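Local coordinates for protein cytochrome c-554 (Nitrosomonas europaea, PDB 1FT5) that carries electrons in ammonia oxidation as a tetraheme c-type cytochrome, accepting them directly from hydroxylamine oxidoreductase, at residues 194-197 / 198-201; 29-32 / 33-36. All blocks are in the same frame, centred on the assembly; numbering follows the deposited sequence.

Interaction 1: residues 194-197 / 198-201; sequences FKFH and DEFQ. With HEM (protoporphyrin IX containing Fe), chain G.
Phe194 and Phe200 meet in an offset edge-to-face pair: the edge of the Phe194 ring turns toward the face of Phe200, with the planes at 67° and CE1 of Phe194 3.8 Å from CE1 of Phe200. Both rings are buried, flat apolar groups suited to packing beside a heme. Over one face of the Phe200 ring sits Phe196 CB, a CH-pi contact that leaves the Phe196 ring directed away. His197 ND1 donates to heme propionate oxygen O1D at 2.8 Å in a nearly straight bond, histidine offering a ring N-H to a carboxylate. With chi1 at 180° the imidazole swings away from the backbone N and meets the propionate; Gln201 CG covers one face of that imidazole, 3.6 Å from NE2. The amide of Gln201 is held by Leu184 and Tyr182, and His181 stacks on Phe200.

Behind these side chains, His197 N bonds to Phe194 O, closing a type I turn; helix bonds follow from Phe200 N to Phe196 O and from Gln201 N to His197 O. Two waters link the carbonyls of Phe194 and Lys195 to the amides of Asp198 and Glu199. The whole is a type I turn running into the N-terminus of helix 197-202, with Phe196 at the N-cap, at a heme-propionate pocket.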
loop_
_atom_site.group_PDB
_atom_site.type_symbol
_atom_site.label_atom_id
_atom_site.label_comp_id
_atom_site.label_asym_id
_atom_site.label_seq_id
_atom_site.Cartn_x
_atom_site.Cartn_y
_atom_site.Cartn_z
ATOM N N PHE A 194 -7.804 3.911 12.545
ATOM C CA PHE A 194 -8.482 3.039 11.567
ATOM C C PHE A 194 -9.613 2.286 12.259
ATOM O O PHE A 194 -9.415 1.730 13.354
ATOM C CB PHE A 194 -7.480 2.033 10.989
ATOM C CG PHE A 194 -8.085 1.110 9.961
ATOM C CD1 PHE A 194 -7.745 -0.259 9.971
ATOM C CD2 PHE A 194 -8.955 1.611 8.998
ATOM C CE1 PHE A 194 -8.305 -1.153 8.970
ATOM C CE2 PHE A 194 -9.504 0.732 8.017
ATOM C CZ PHE A 194 -9.169 -0.615 8.024
ATOM N N LYS A 195 -10.788 2.279 11.621
ATOM C CA LYS A 195 -11.980 1.625 12.163
ATOM C C LYS A 195 -11.834 0.202 12.569
ATOM O O LYS A 195 -12.611 -0.279 13.439
ATOM C CB LYS A 195 -13.181 1.782 11.216
ATOM C CG LYS A 195 -13.013 1.093 9.828
ATOM C CD LYS A 195 -14.193 1.515 8.961
ATOM C CE LYS A 195 -14.332 0.640 7.700
ATOM N NZ LYS A 195 -15.516 1.106 6.865
ATOM N N PHE A 196 -10.889 -0.524 11.972
ATOM C CA PHE A 196 -10.693 -1.928 12.348
ATOM C C PHE A 196 -9.424 -2.152 13.134
ATOM O O PHE A 196 -8.989 -3.270 13.331
ATOM C CB PHE A 196 -10.661 -2.864 11.119
ATOM C CG PHE A 196 -11.926 -2.829 10.298
ATOM C CD1 PHE A 196 -11.869 -2.819 8.921
ATOM C CD2 PHE A 196 -13.180 -2.810 10.912
ATOM C CE1 PHE A 196 -13.045 -2.790 8.148
ATOM C CE2 PHE A 196 -14.381 -2.781 10.130
ATOM C CZ PHE A 196 -14.287 -2.769 8.718
ATOM N N HIS A 197 -8.768 -1.070 13.564
ATOM C CA HIS A 197 -7.510 -1.222 14.307
ATOM C C HIS A 197 -7.613 -2.115 15.593
ATOM O O HIS A 197 -6.807 -3.009 15.787
ATOM C CB HIS A 197 -7.032 0.195 14.745
ATOM C CG HIS A 197 -5.750 0.174 15.529
ATOM N ND1 HIS A 197 -4.509 0.231 14.942
ATOM C CD2 HIS A 197 -5.527 0.091 16.871
ATOM C CE1 HIS A 197 -3.571 0.183 15.879
ATOM N NE2 HIS A 197 -4.166 0.095 17.061
ATOM N N ASP A 198 -8.608 -1.834 16.421
ATOM C CA ASP A 198 -8.716 -2.625 17.650
ATOM C C ASP A 198 -9.018 -4.064 17.325
ATOM O O ASP A 198 -8.446 -4.990 17.934
ATOM C CB ASP A 198 -9.783 -2.036 18.548
ATOM C CG ASP A 198 -9.381 -0.653 19.063
ATOM O OD1 ASP A 198 -8.156 -0.403 19.202
ATOM O OD2 ASP A 198 -10.290 0.151 19.299
ATOM N N GLU A 199 -9.893 -4.259 16.321
ATOM C CA GLU A 199 -10.165 -5.644 15.898
ATOM C C GLU A 199 -8.885 -6.350 15.415
ATOM O O GLU A 199 -8.551 -7.491 15.749
ATOM C CB GLU A 199 -11.218 -5.641 14.784
ATOM C CG GLU A 199 -11.306 -6.985 14.060
ATOM C CD GLU A 199 -12.328 -6.972 12.880
ATOM O OE1 GLU A 199 -13.098 -6.026 12.740
ATOM O OE2 GLU A 199 -12.345 -7.945 12.127
ATOM N N PHE A 200 -8.101 -5.668 14.568
ATOM C CA PHE A 200 -6.894 -6.271 14.040
ATOM C C PHE A 200 -5.833 -6.531 15.139
ATOM O O PHE A 200 -5.106 -7.531 15.111
ATOM C CB PHE A 200 -6.285 -5.309 12.982
ATOM C CG PHE A 200 -6.954 -5.344 11.644
ATOM C CD1 PHE A 200 -6.366 -4.679 10.609
ATOM C CD2 PHE A 200 -8.147 -6.027 11.427
ATOM C CE1 PHE A 200 -6.946 -4.671 9.330
ATOM C CE2 PHE A 200 -8.738 -6.026 10.195
ATOM C CZ PHE A 200 -8.150 -5.348 9.116
ATOM N N GLN A 201 -5.813 -5.622 16.130
ATOM C CA GLN A 201 -4.832 -5.793 17.165
ATOM C C GLN A 201 -5.248 -6.904 18.127
ATOM O O GLN A 201 -4.377 -7.617 18.616
ATOM C CB GLN A 201 -4.643 -4.476 17.918
ATOM C CG GLN A 201 -3.739 -3.522 17.142
ATOM C CD GLN A 201 -2.324 -4.070 17.064
ATOM O OE1 GLN A 201 -1.648 -4.295 18.100
ATOM N NE2 GLN A 201 -1.851 -4.335 15.849
HETATM C CHA HEM G . -1.044 -2.017 9.575
HETATM C CHB HEM G . 3.668 -1.721 8.351
HETATM C CHC HEM G . 2.402 -2.358 3.665
HETATM C CHD HEM G . -2.278 -1.996 4.895
HETATM C C1A HEM G . 0.354 -1.924 9.623
HETATM C C2A HEM G . 1.104 -1.797 10.832
HETATM C C3A HEM G . 2.402 -1.686 10.498
HETATM C C4A HEM G . 2.490 -1.762 9.076
HETATM C CMA HEM G . 3.616 -1.512 11.432
HETATM C CAA HEM G . 0.512 -1.776 12.287
HETATM C CBA HEM G . 0.668 -3.195 12.976
HETATM C CGA HEM G . 0.064 -4.352 12.138
HETATM O O1A HEM G . -1.109 -4.274 11.842
HETATM O O2A HEM G . 0.805 -5.271 11.799
HETATM C C1B HEM G . 3.731 -1.849 6.931
HETATM C C2B HEM G . 4.962 -1.895 6.197
HETATM C C3B HEM G . 4.623 -2.123 4.873
HETATM C C4B HEM G . 3.167 -2.201 4.866
HETATM C CMB HEM G . 6.356 -1.742 6.809
HETATM C CAB HEM G . 5.462 -2.285 3.643
HETATM C CBB HEM G . 6.416 -3.499 3.753
HETATM C C1C HEM G . 1.012 -2.292 3.644
HETATM C C2C HEM G . 0.275 -2.312 2.428
HETATM C C3C HEM G . -0.991 -2.145 2.741
HETATM C C4C HEM G . -1.102 -2.087 4.168
HETATM C CMC HEM G . 0.857 -2.462 1.007
HETATM C CAC HEM G . -2.184 -2.002 1.746
HETATM C CBC HEM G . -2.355 -3.032 0.656
HETATM C C1D HEM G . -2.359 -2.010 6.298
HETATM C C2D HEM G . -3.599 -1.951 7.039
HETATM C C3D HEM G . -3.235 -2.008 8.373
HETATM C C4D HEM G . -1.793 -2.069 8.392
HETATM C CMD HEM G . -4.991 -1.779 6.459
HETATM C CAD HEM G . -4.136 -1.843 9.589
HETATM C CBD HEM G . -4.006 -0.468 10.169
HETATM C CGD HEM G . -4.393 -0.337 11.655
HETATM O O1D HEM G . -4.241 0.782 12.161
HETATM O O2D HEM G . -4.816 -1.334 12.237
HETATM N NA HEM G . 1.210 -1.909 8.552
HETATM N NB HEM G . 2.608 -2.024 6.110
HETATM N NC HEM G . 0.178 -2.167 4.702
HETATM N ND HEM G . -1.221 -2.086 7.125
HETATM FE FE HEM G . 0.694 -2.078 6.632
HETATM O O HOH W 1 -10.518 0.511 15.806
HETATM O O HOH W 2 -11.851 -2.301 15.501
#

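Interaction 2: residues 29-32 / 33-36; sequences KAME and SLKP. With HEM (protoporphyrin IX containing Fe), chain H; PO4 (phosphate ion), chain D.
Met31 O accepts the N-H of Leu34 at 3.0 Å, and Glu32 O accepts that of Lys35 at the same distance. With a weak bond from Ser33 N to Ala30 O, these make a run of overlapping i to i+3 turns, helical in its backbone angles at 30-32 but lacking the regular helix bonds, in the loop between helices 16-22 and 40-45. The turns sort the side chains by environment. Toward the interior, Met31 and Leu34 cross at about a right angle, SD of Met31 lying 3.9 Å from CD1 of Leu34; flexible, apolar chains suit this place, where Met31 also packs on Val65 and Leu34 reaches another heme. Ala30, small enough to sit beside a heme propionate, offers its carbonyl to ND1 of His64, the axial ligand of heme 2, and so probably steadies that imidazole. On the solvent side, Glu32 and Lys35 run side by side, Glu32 bent at chi2 (-63°) and Lys35 extended, which brings NZ to the syn side of OE2, 33° out of the carboxylate plane, in a 2.8 Å salt bridge. The same NZ donates to phosphate O4 at 3.1 Å, the phosphate probably coming from the crystallisation liquor. Ser33 binds one heme's propionate: its compact hydroxyl receives a hydrogen bond from a water, which also donates to Lys29 O, while OG donates to propionate O2D in a very short bond of 2.5 Å.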
loop_
_atom_site.group_PDB
_atom_site.type_symbol
_atom_site.label_atom_id
_atom_site.label_comp_id
_atom_site.label_asym_id
_atom_site.label_seq_id
_atom_site.Cartn_x
_atom_site.Cartn_y
_atom_site.Cartn_z
ATOM N N LYS A 29 4.447 -8.236 -5.633
ATOM C CA LYS A 29 4.837 -8.813 -6.923
ATOM C C LYS A 29 4.140 -8.067 -8.058
ATOM O O LYS A 29 4.168 -8.537 -9.229
ATOM C CB LYS A 29 4.437 -10.322 -6.957
ATOM C CG LYS A 29 5.057 -11.118 -5.791
ATOM C CD LYS A 29 4.388 -12.485 -5.611
ATOM C CE LYS A 29 5.010 -13.184 -4.384
ATOM N NZ LYS A 29 4.575 -14.609 -4.238
ATOM N N ALA A 30 3.557 -6.899 -7.786
ATOM C CA ALA A 30 2.788 -6.233 -8.855
ATOM C C ALA A 30 3.515 -5.917 -10.112
ATOM O O ALA A 30 2.882 -5.939 -11.208
ATOM C CB ALA A 30 2.144 -4.971 -8.333
ATOM N N MET A 31 4.798 -5.585 -10.016
ATOM C CA MET A 31 5.493 -5.283 -11.272
ATOM C C MET A 31 5.757 -6.556 -12.053
ATOM O O MET A 31 5.938 -6.512 -13.276
ATOM C CB MET A 31 6.793 -4.533 -10.938
ATOM C CG MET A 31 7.715 -4.200 -12.126
ATOM S SD MET A 31 6.877 -3.134 -13.360
ATOM C CE MET A 31 6.802 -1.609 -12.534
ATOM N N GLU A 32 5.792 -7.712 -11.386
ATOM C CA GLU A 32 6.055 -8.946 -12.132
ATOM C C GLU A 32 4.920 -9.226 -13.149
ATOM O O GLU A 32 5.149 -9.770 -14.259
ATOM C CB GLU A 32 6.141 -10.145 -11.184
ATOM C CG GLU A 32 7.239 -10.033 -10.165
ATOM C CD GLU A 32 8.649 -9.989 -10.740
ATOM O OE1 GLU A 32 9.505 -9.267 -10.186
ATOM O OE2 GLU A 32 8.932 -10.698 -11.721
ATOM N N SER A 33 3.724 -8.787 -12.801
ATOM C CA SER A 33 2.549 -8.970 -13.637
ATOM C C SER A 33 2.650 -8.197 -14.926
ATOM O O SER A 33 1.972 -8.553 -15.880
ATOM C CB SER A 33 1.290 -8.551 -12.918
ATOM O OG SER A 33 1.034 -9.449 -11.838
ATOM N N LEU A 34 3.445 -7.134 -14.918
ATOM C CA LEU A 34 3.593 -6.297 -16.125
ATOM C C LEU A 34 4.630 -6.867 -17.081
ATOM O O LEU A 34 4.825 -6.318 -18.175
ATOM C CB LEU A 34 3.948 -4.837 -15.753
ATOM C CG LEU A 34 2.945 -4.137 -14.810
ATOM C CD1 LEU A 34 3.229 -2.661 -14.734
ATOM C CD2 LEU A 34 1.491 -4.332 -15.324
ATOM N N LYS A 35 5.321 -7.944 -16.667
ATOM C CA LYS A 35 6.368 -8.537 -17.513
ATOM C C LYS A 35 5.792 -9.438 -18.543
ATOM O O LYS A 35 4.764 -10.019 -18.383
ATOM C CB LYS A 35 7.359 -9.335 -16.619
ATOM C CG LYS A 35 8.185 -8.428 -15.752
ATOM C CD LYS A 35 9.088 -9.264 -14.829
ATOM C CE LYS A 35 9.809 -8.401 -13.865
ATOM N NZ LYS A 35 10.823 -9.283 -13.156
ATOM N N PRO A 36 6.516 -9.566 -19.684
ATOM C CA PRO A 36 6.036 -10.429 -20.748
ATOM C C PRO A 36 5.854 -11.871 -20.318
ATOM O O PRO A 36 6.697 -12.412 -19.580
ATOM C CB PRO A 36 7.132 -10.326 -21.834
ATOM C CG PRO A 36 8.170 -9.392 -21.335
ATOM C CD PRO A 36 7.812 -8.920 -19.947
HETATM C CHA HEM H . -4.200 -6.846 -5.552
HETATM C CHB HEM H . -6.739 -5.266 -1.734
HETATM C CHC HEM H . -4.478 -0.967 -2.188
HETATM C CHD HEM H . -2.991 -2.335 -6.627
HETATM C C1A HEM H . -5.011 -6.801 -4.425
HETATM C C2A HEM H . -5.750 -7.931 -3.913
HETATM C C3A HEM H . -6.500 -7.464 -2.886
HETATM C C4A HEM H . -6.190 -6.073 -2.728
HETATM C CMA HEM H . -7.531 -8.255 -2.022
HETATM C CAA HEM H . -5.743 -9.301 -4.428
HETATM C CBA HEM H . -4.667 -10.123 -3.792
HETATM C CGA HEM H . -4.531 -11.551 -4.299
HETATM O O1A HEM H . -5.266 -11.961 -5.255
HETATM O O2A HEM H . -3.681 -12.252 -3.758
HETATM C C1B HEM H . -6.371 -3.915 -1.543
HETATM C C2B HEM H . -6.796 -3.099 -0.447
HETATM C C3B HEM H . -6.060 -1.910 -0.504
HETATM C C4B HEM H . -5.227 -2.023 -1.703
HETATM C CMB HEM H . -7.887 -3.497 0.590
HETATM C CAB HEM H . -6.105 -0.709 0.406
HETATM C CBB HEM H . -5.966 -1.066 1.879
HETATM C C1C HEM H . -3.912 -0.988 -3.455
HETATM C C2C HEM H . -3.322 0.192 -3.997
HETATM C C3C HEM H . -2.984 -0.148 -5.297
HETATM C C4C HEM H . -3.301 -1.553 -5.470
HETATM C CMC HEM H . -3.183 1.525 -3.281
HETATM C CAC HEM H . -2.388 0.742 -6.435
HETATM C CBC HEM H . -1.068 1.513 -6.085
HETATM C C1D HEM H . -3.182 -3.731 -6.693
HETATM C C2D HEM H . -2.695 -4.541 -7.730
HETATM C C3D HEM H . -2.950 -5.813 -7.402
HETATM C C4D HEM H . -3.642 -5.749 -6.153
HETATM C CMD HEM H . -1.986 -4.040 -9.010
HETATM C CAD HEM H . -2.486 -7.009 -8.221
HETATM C CBD HEM H . -0.995 -7.355 -8.166
HETATM C CGD HEM H . -0.638 -8.369 -9.163
HETATM O O1D HEM H . -1.053 -9.511 -9.034
HETATM O O2D HEM H . 0.063 -8.000 -10.094
HETATM N NA HEM H . -5.295 -5.683 -3.690
HETATM N NB HEM H . -5.406 -3.280 -2.359
HETATM N NC HEM H . -3.895 -2.061 -4.336
HETATM N ND HEM H . -3.782 -4.471 -5.730
HETATM FE FE HEM H . -4.586 -3.888 -4.012
HETATM P P PO4 D . 11.584 -5.848 -11.400
HETATM O O1 PO4 D . 11.649 -4.528 -12.227
HETATM O O2 PO4 D . 12.070 -5.561 -9.961
HETATM O O3 PO4 D . 10.131 -6.372 -11.373
HETATM O O4 PO4 D . 12.525 -6.940 -12.034
HETATM O O HOH W 3 2.650 -10.912 -10.198
#

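Overall arrangement
From the N terminus, the chain first forms interaction 2, at residues 29-36 between helices 16-22 and 40-45, and much later interaction 1, where the segment after strand 188-189 enters helix 197-202. Each closes only a local turn, so the two follow in series, neither nesting nor crossing. Their centres lie 31 Å apart on opposite sides of the chain's centre, and their nearest atoms remain about 19 Å apart. Each ends at a different heme: interaction 1 joins the C-terminal helix to one, interaction 2 the early loop to another. In a chain with little regular secondary structure, the heme pockets draw residues from far apart in sequence, one of them from between 11 and 201.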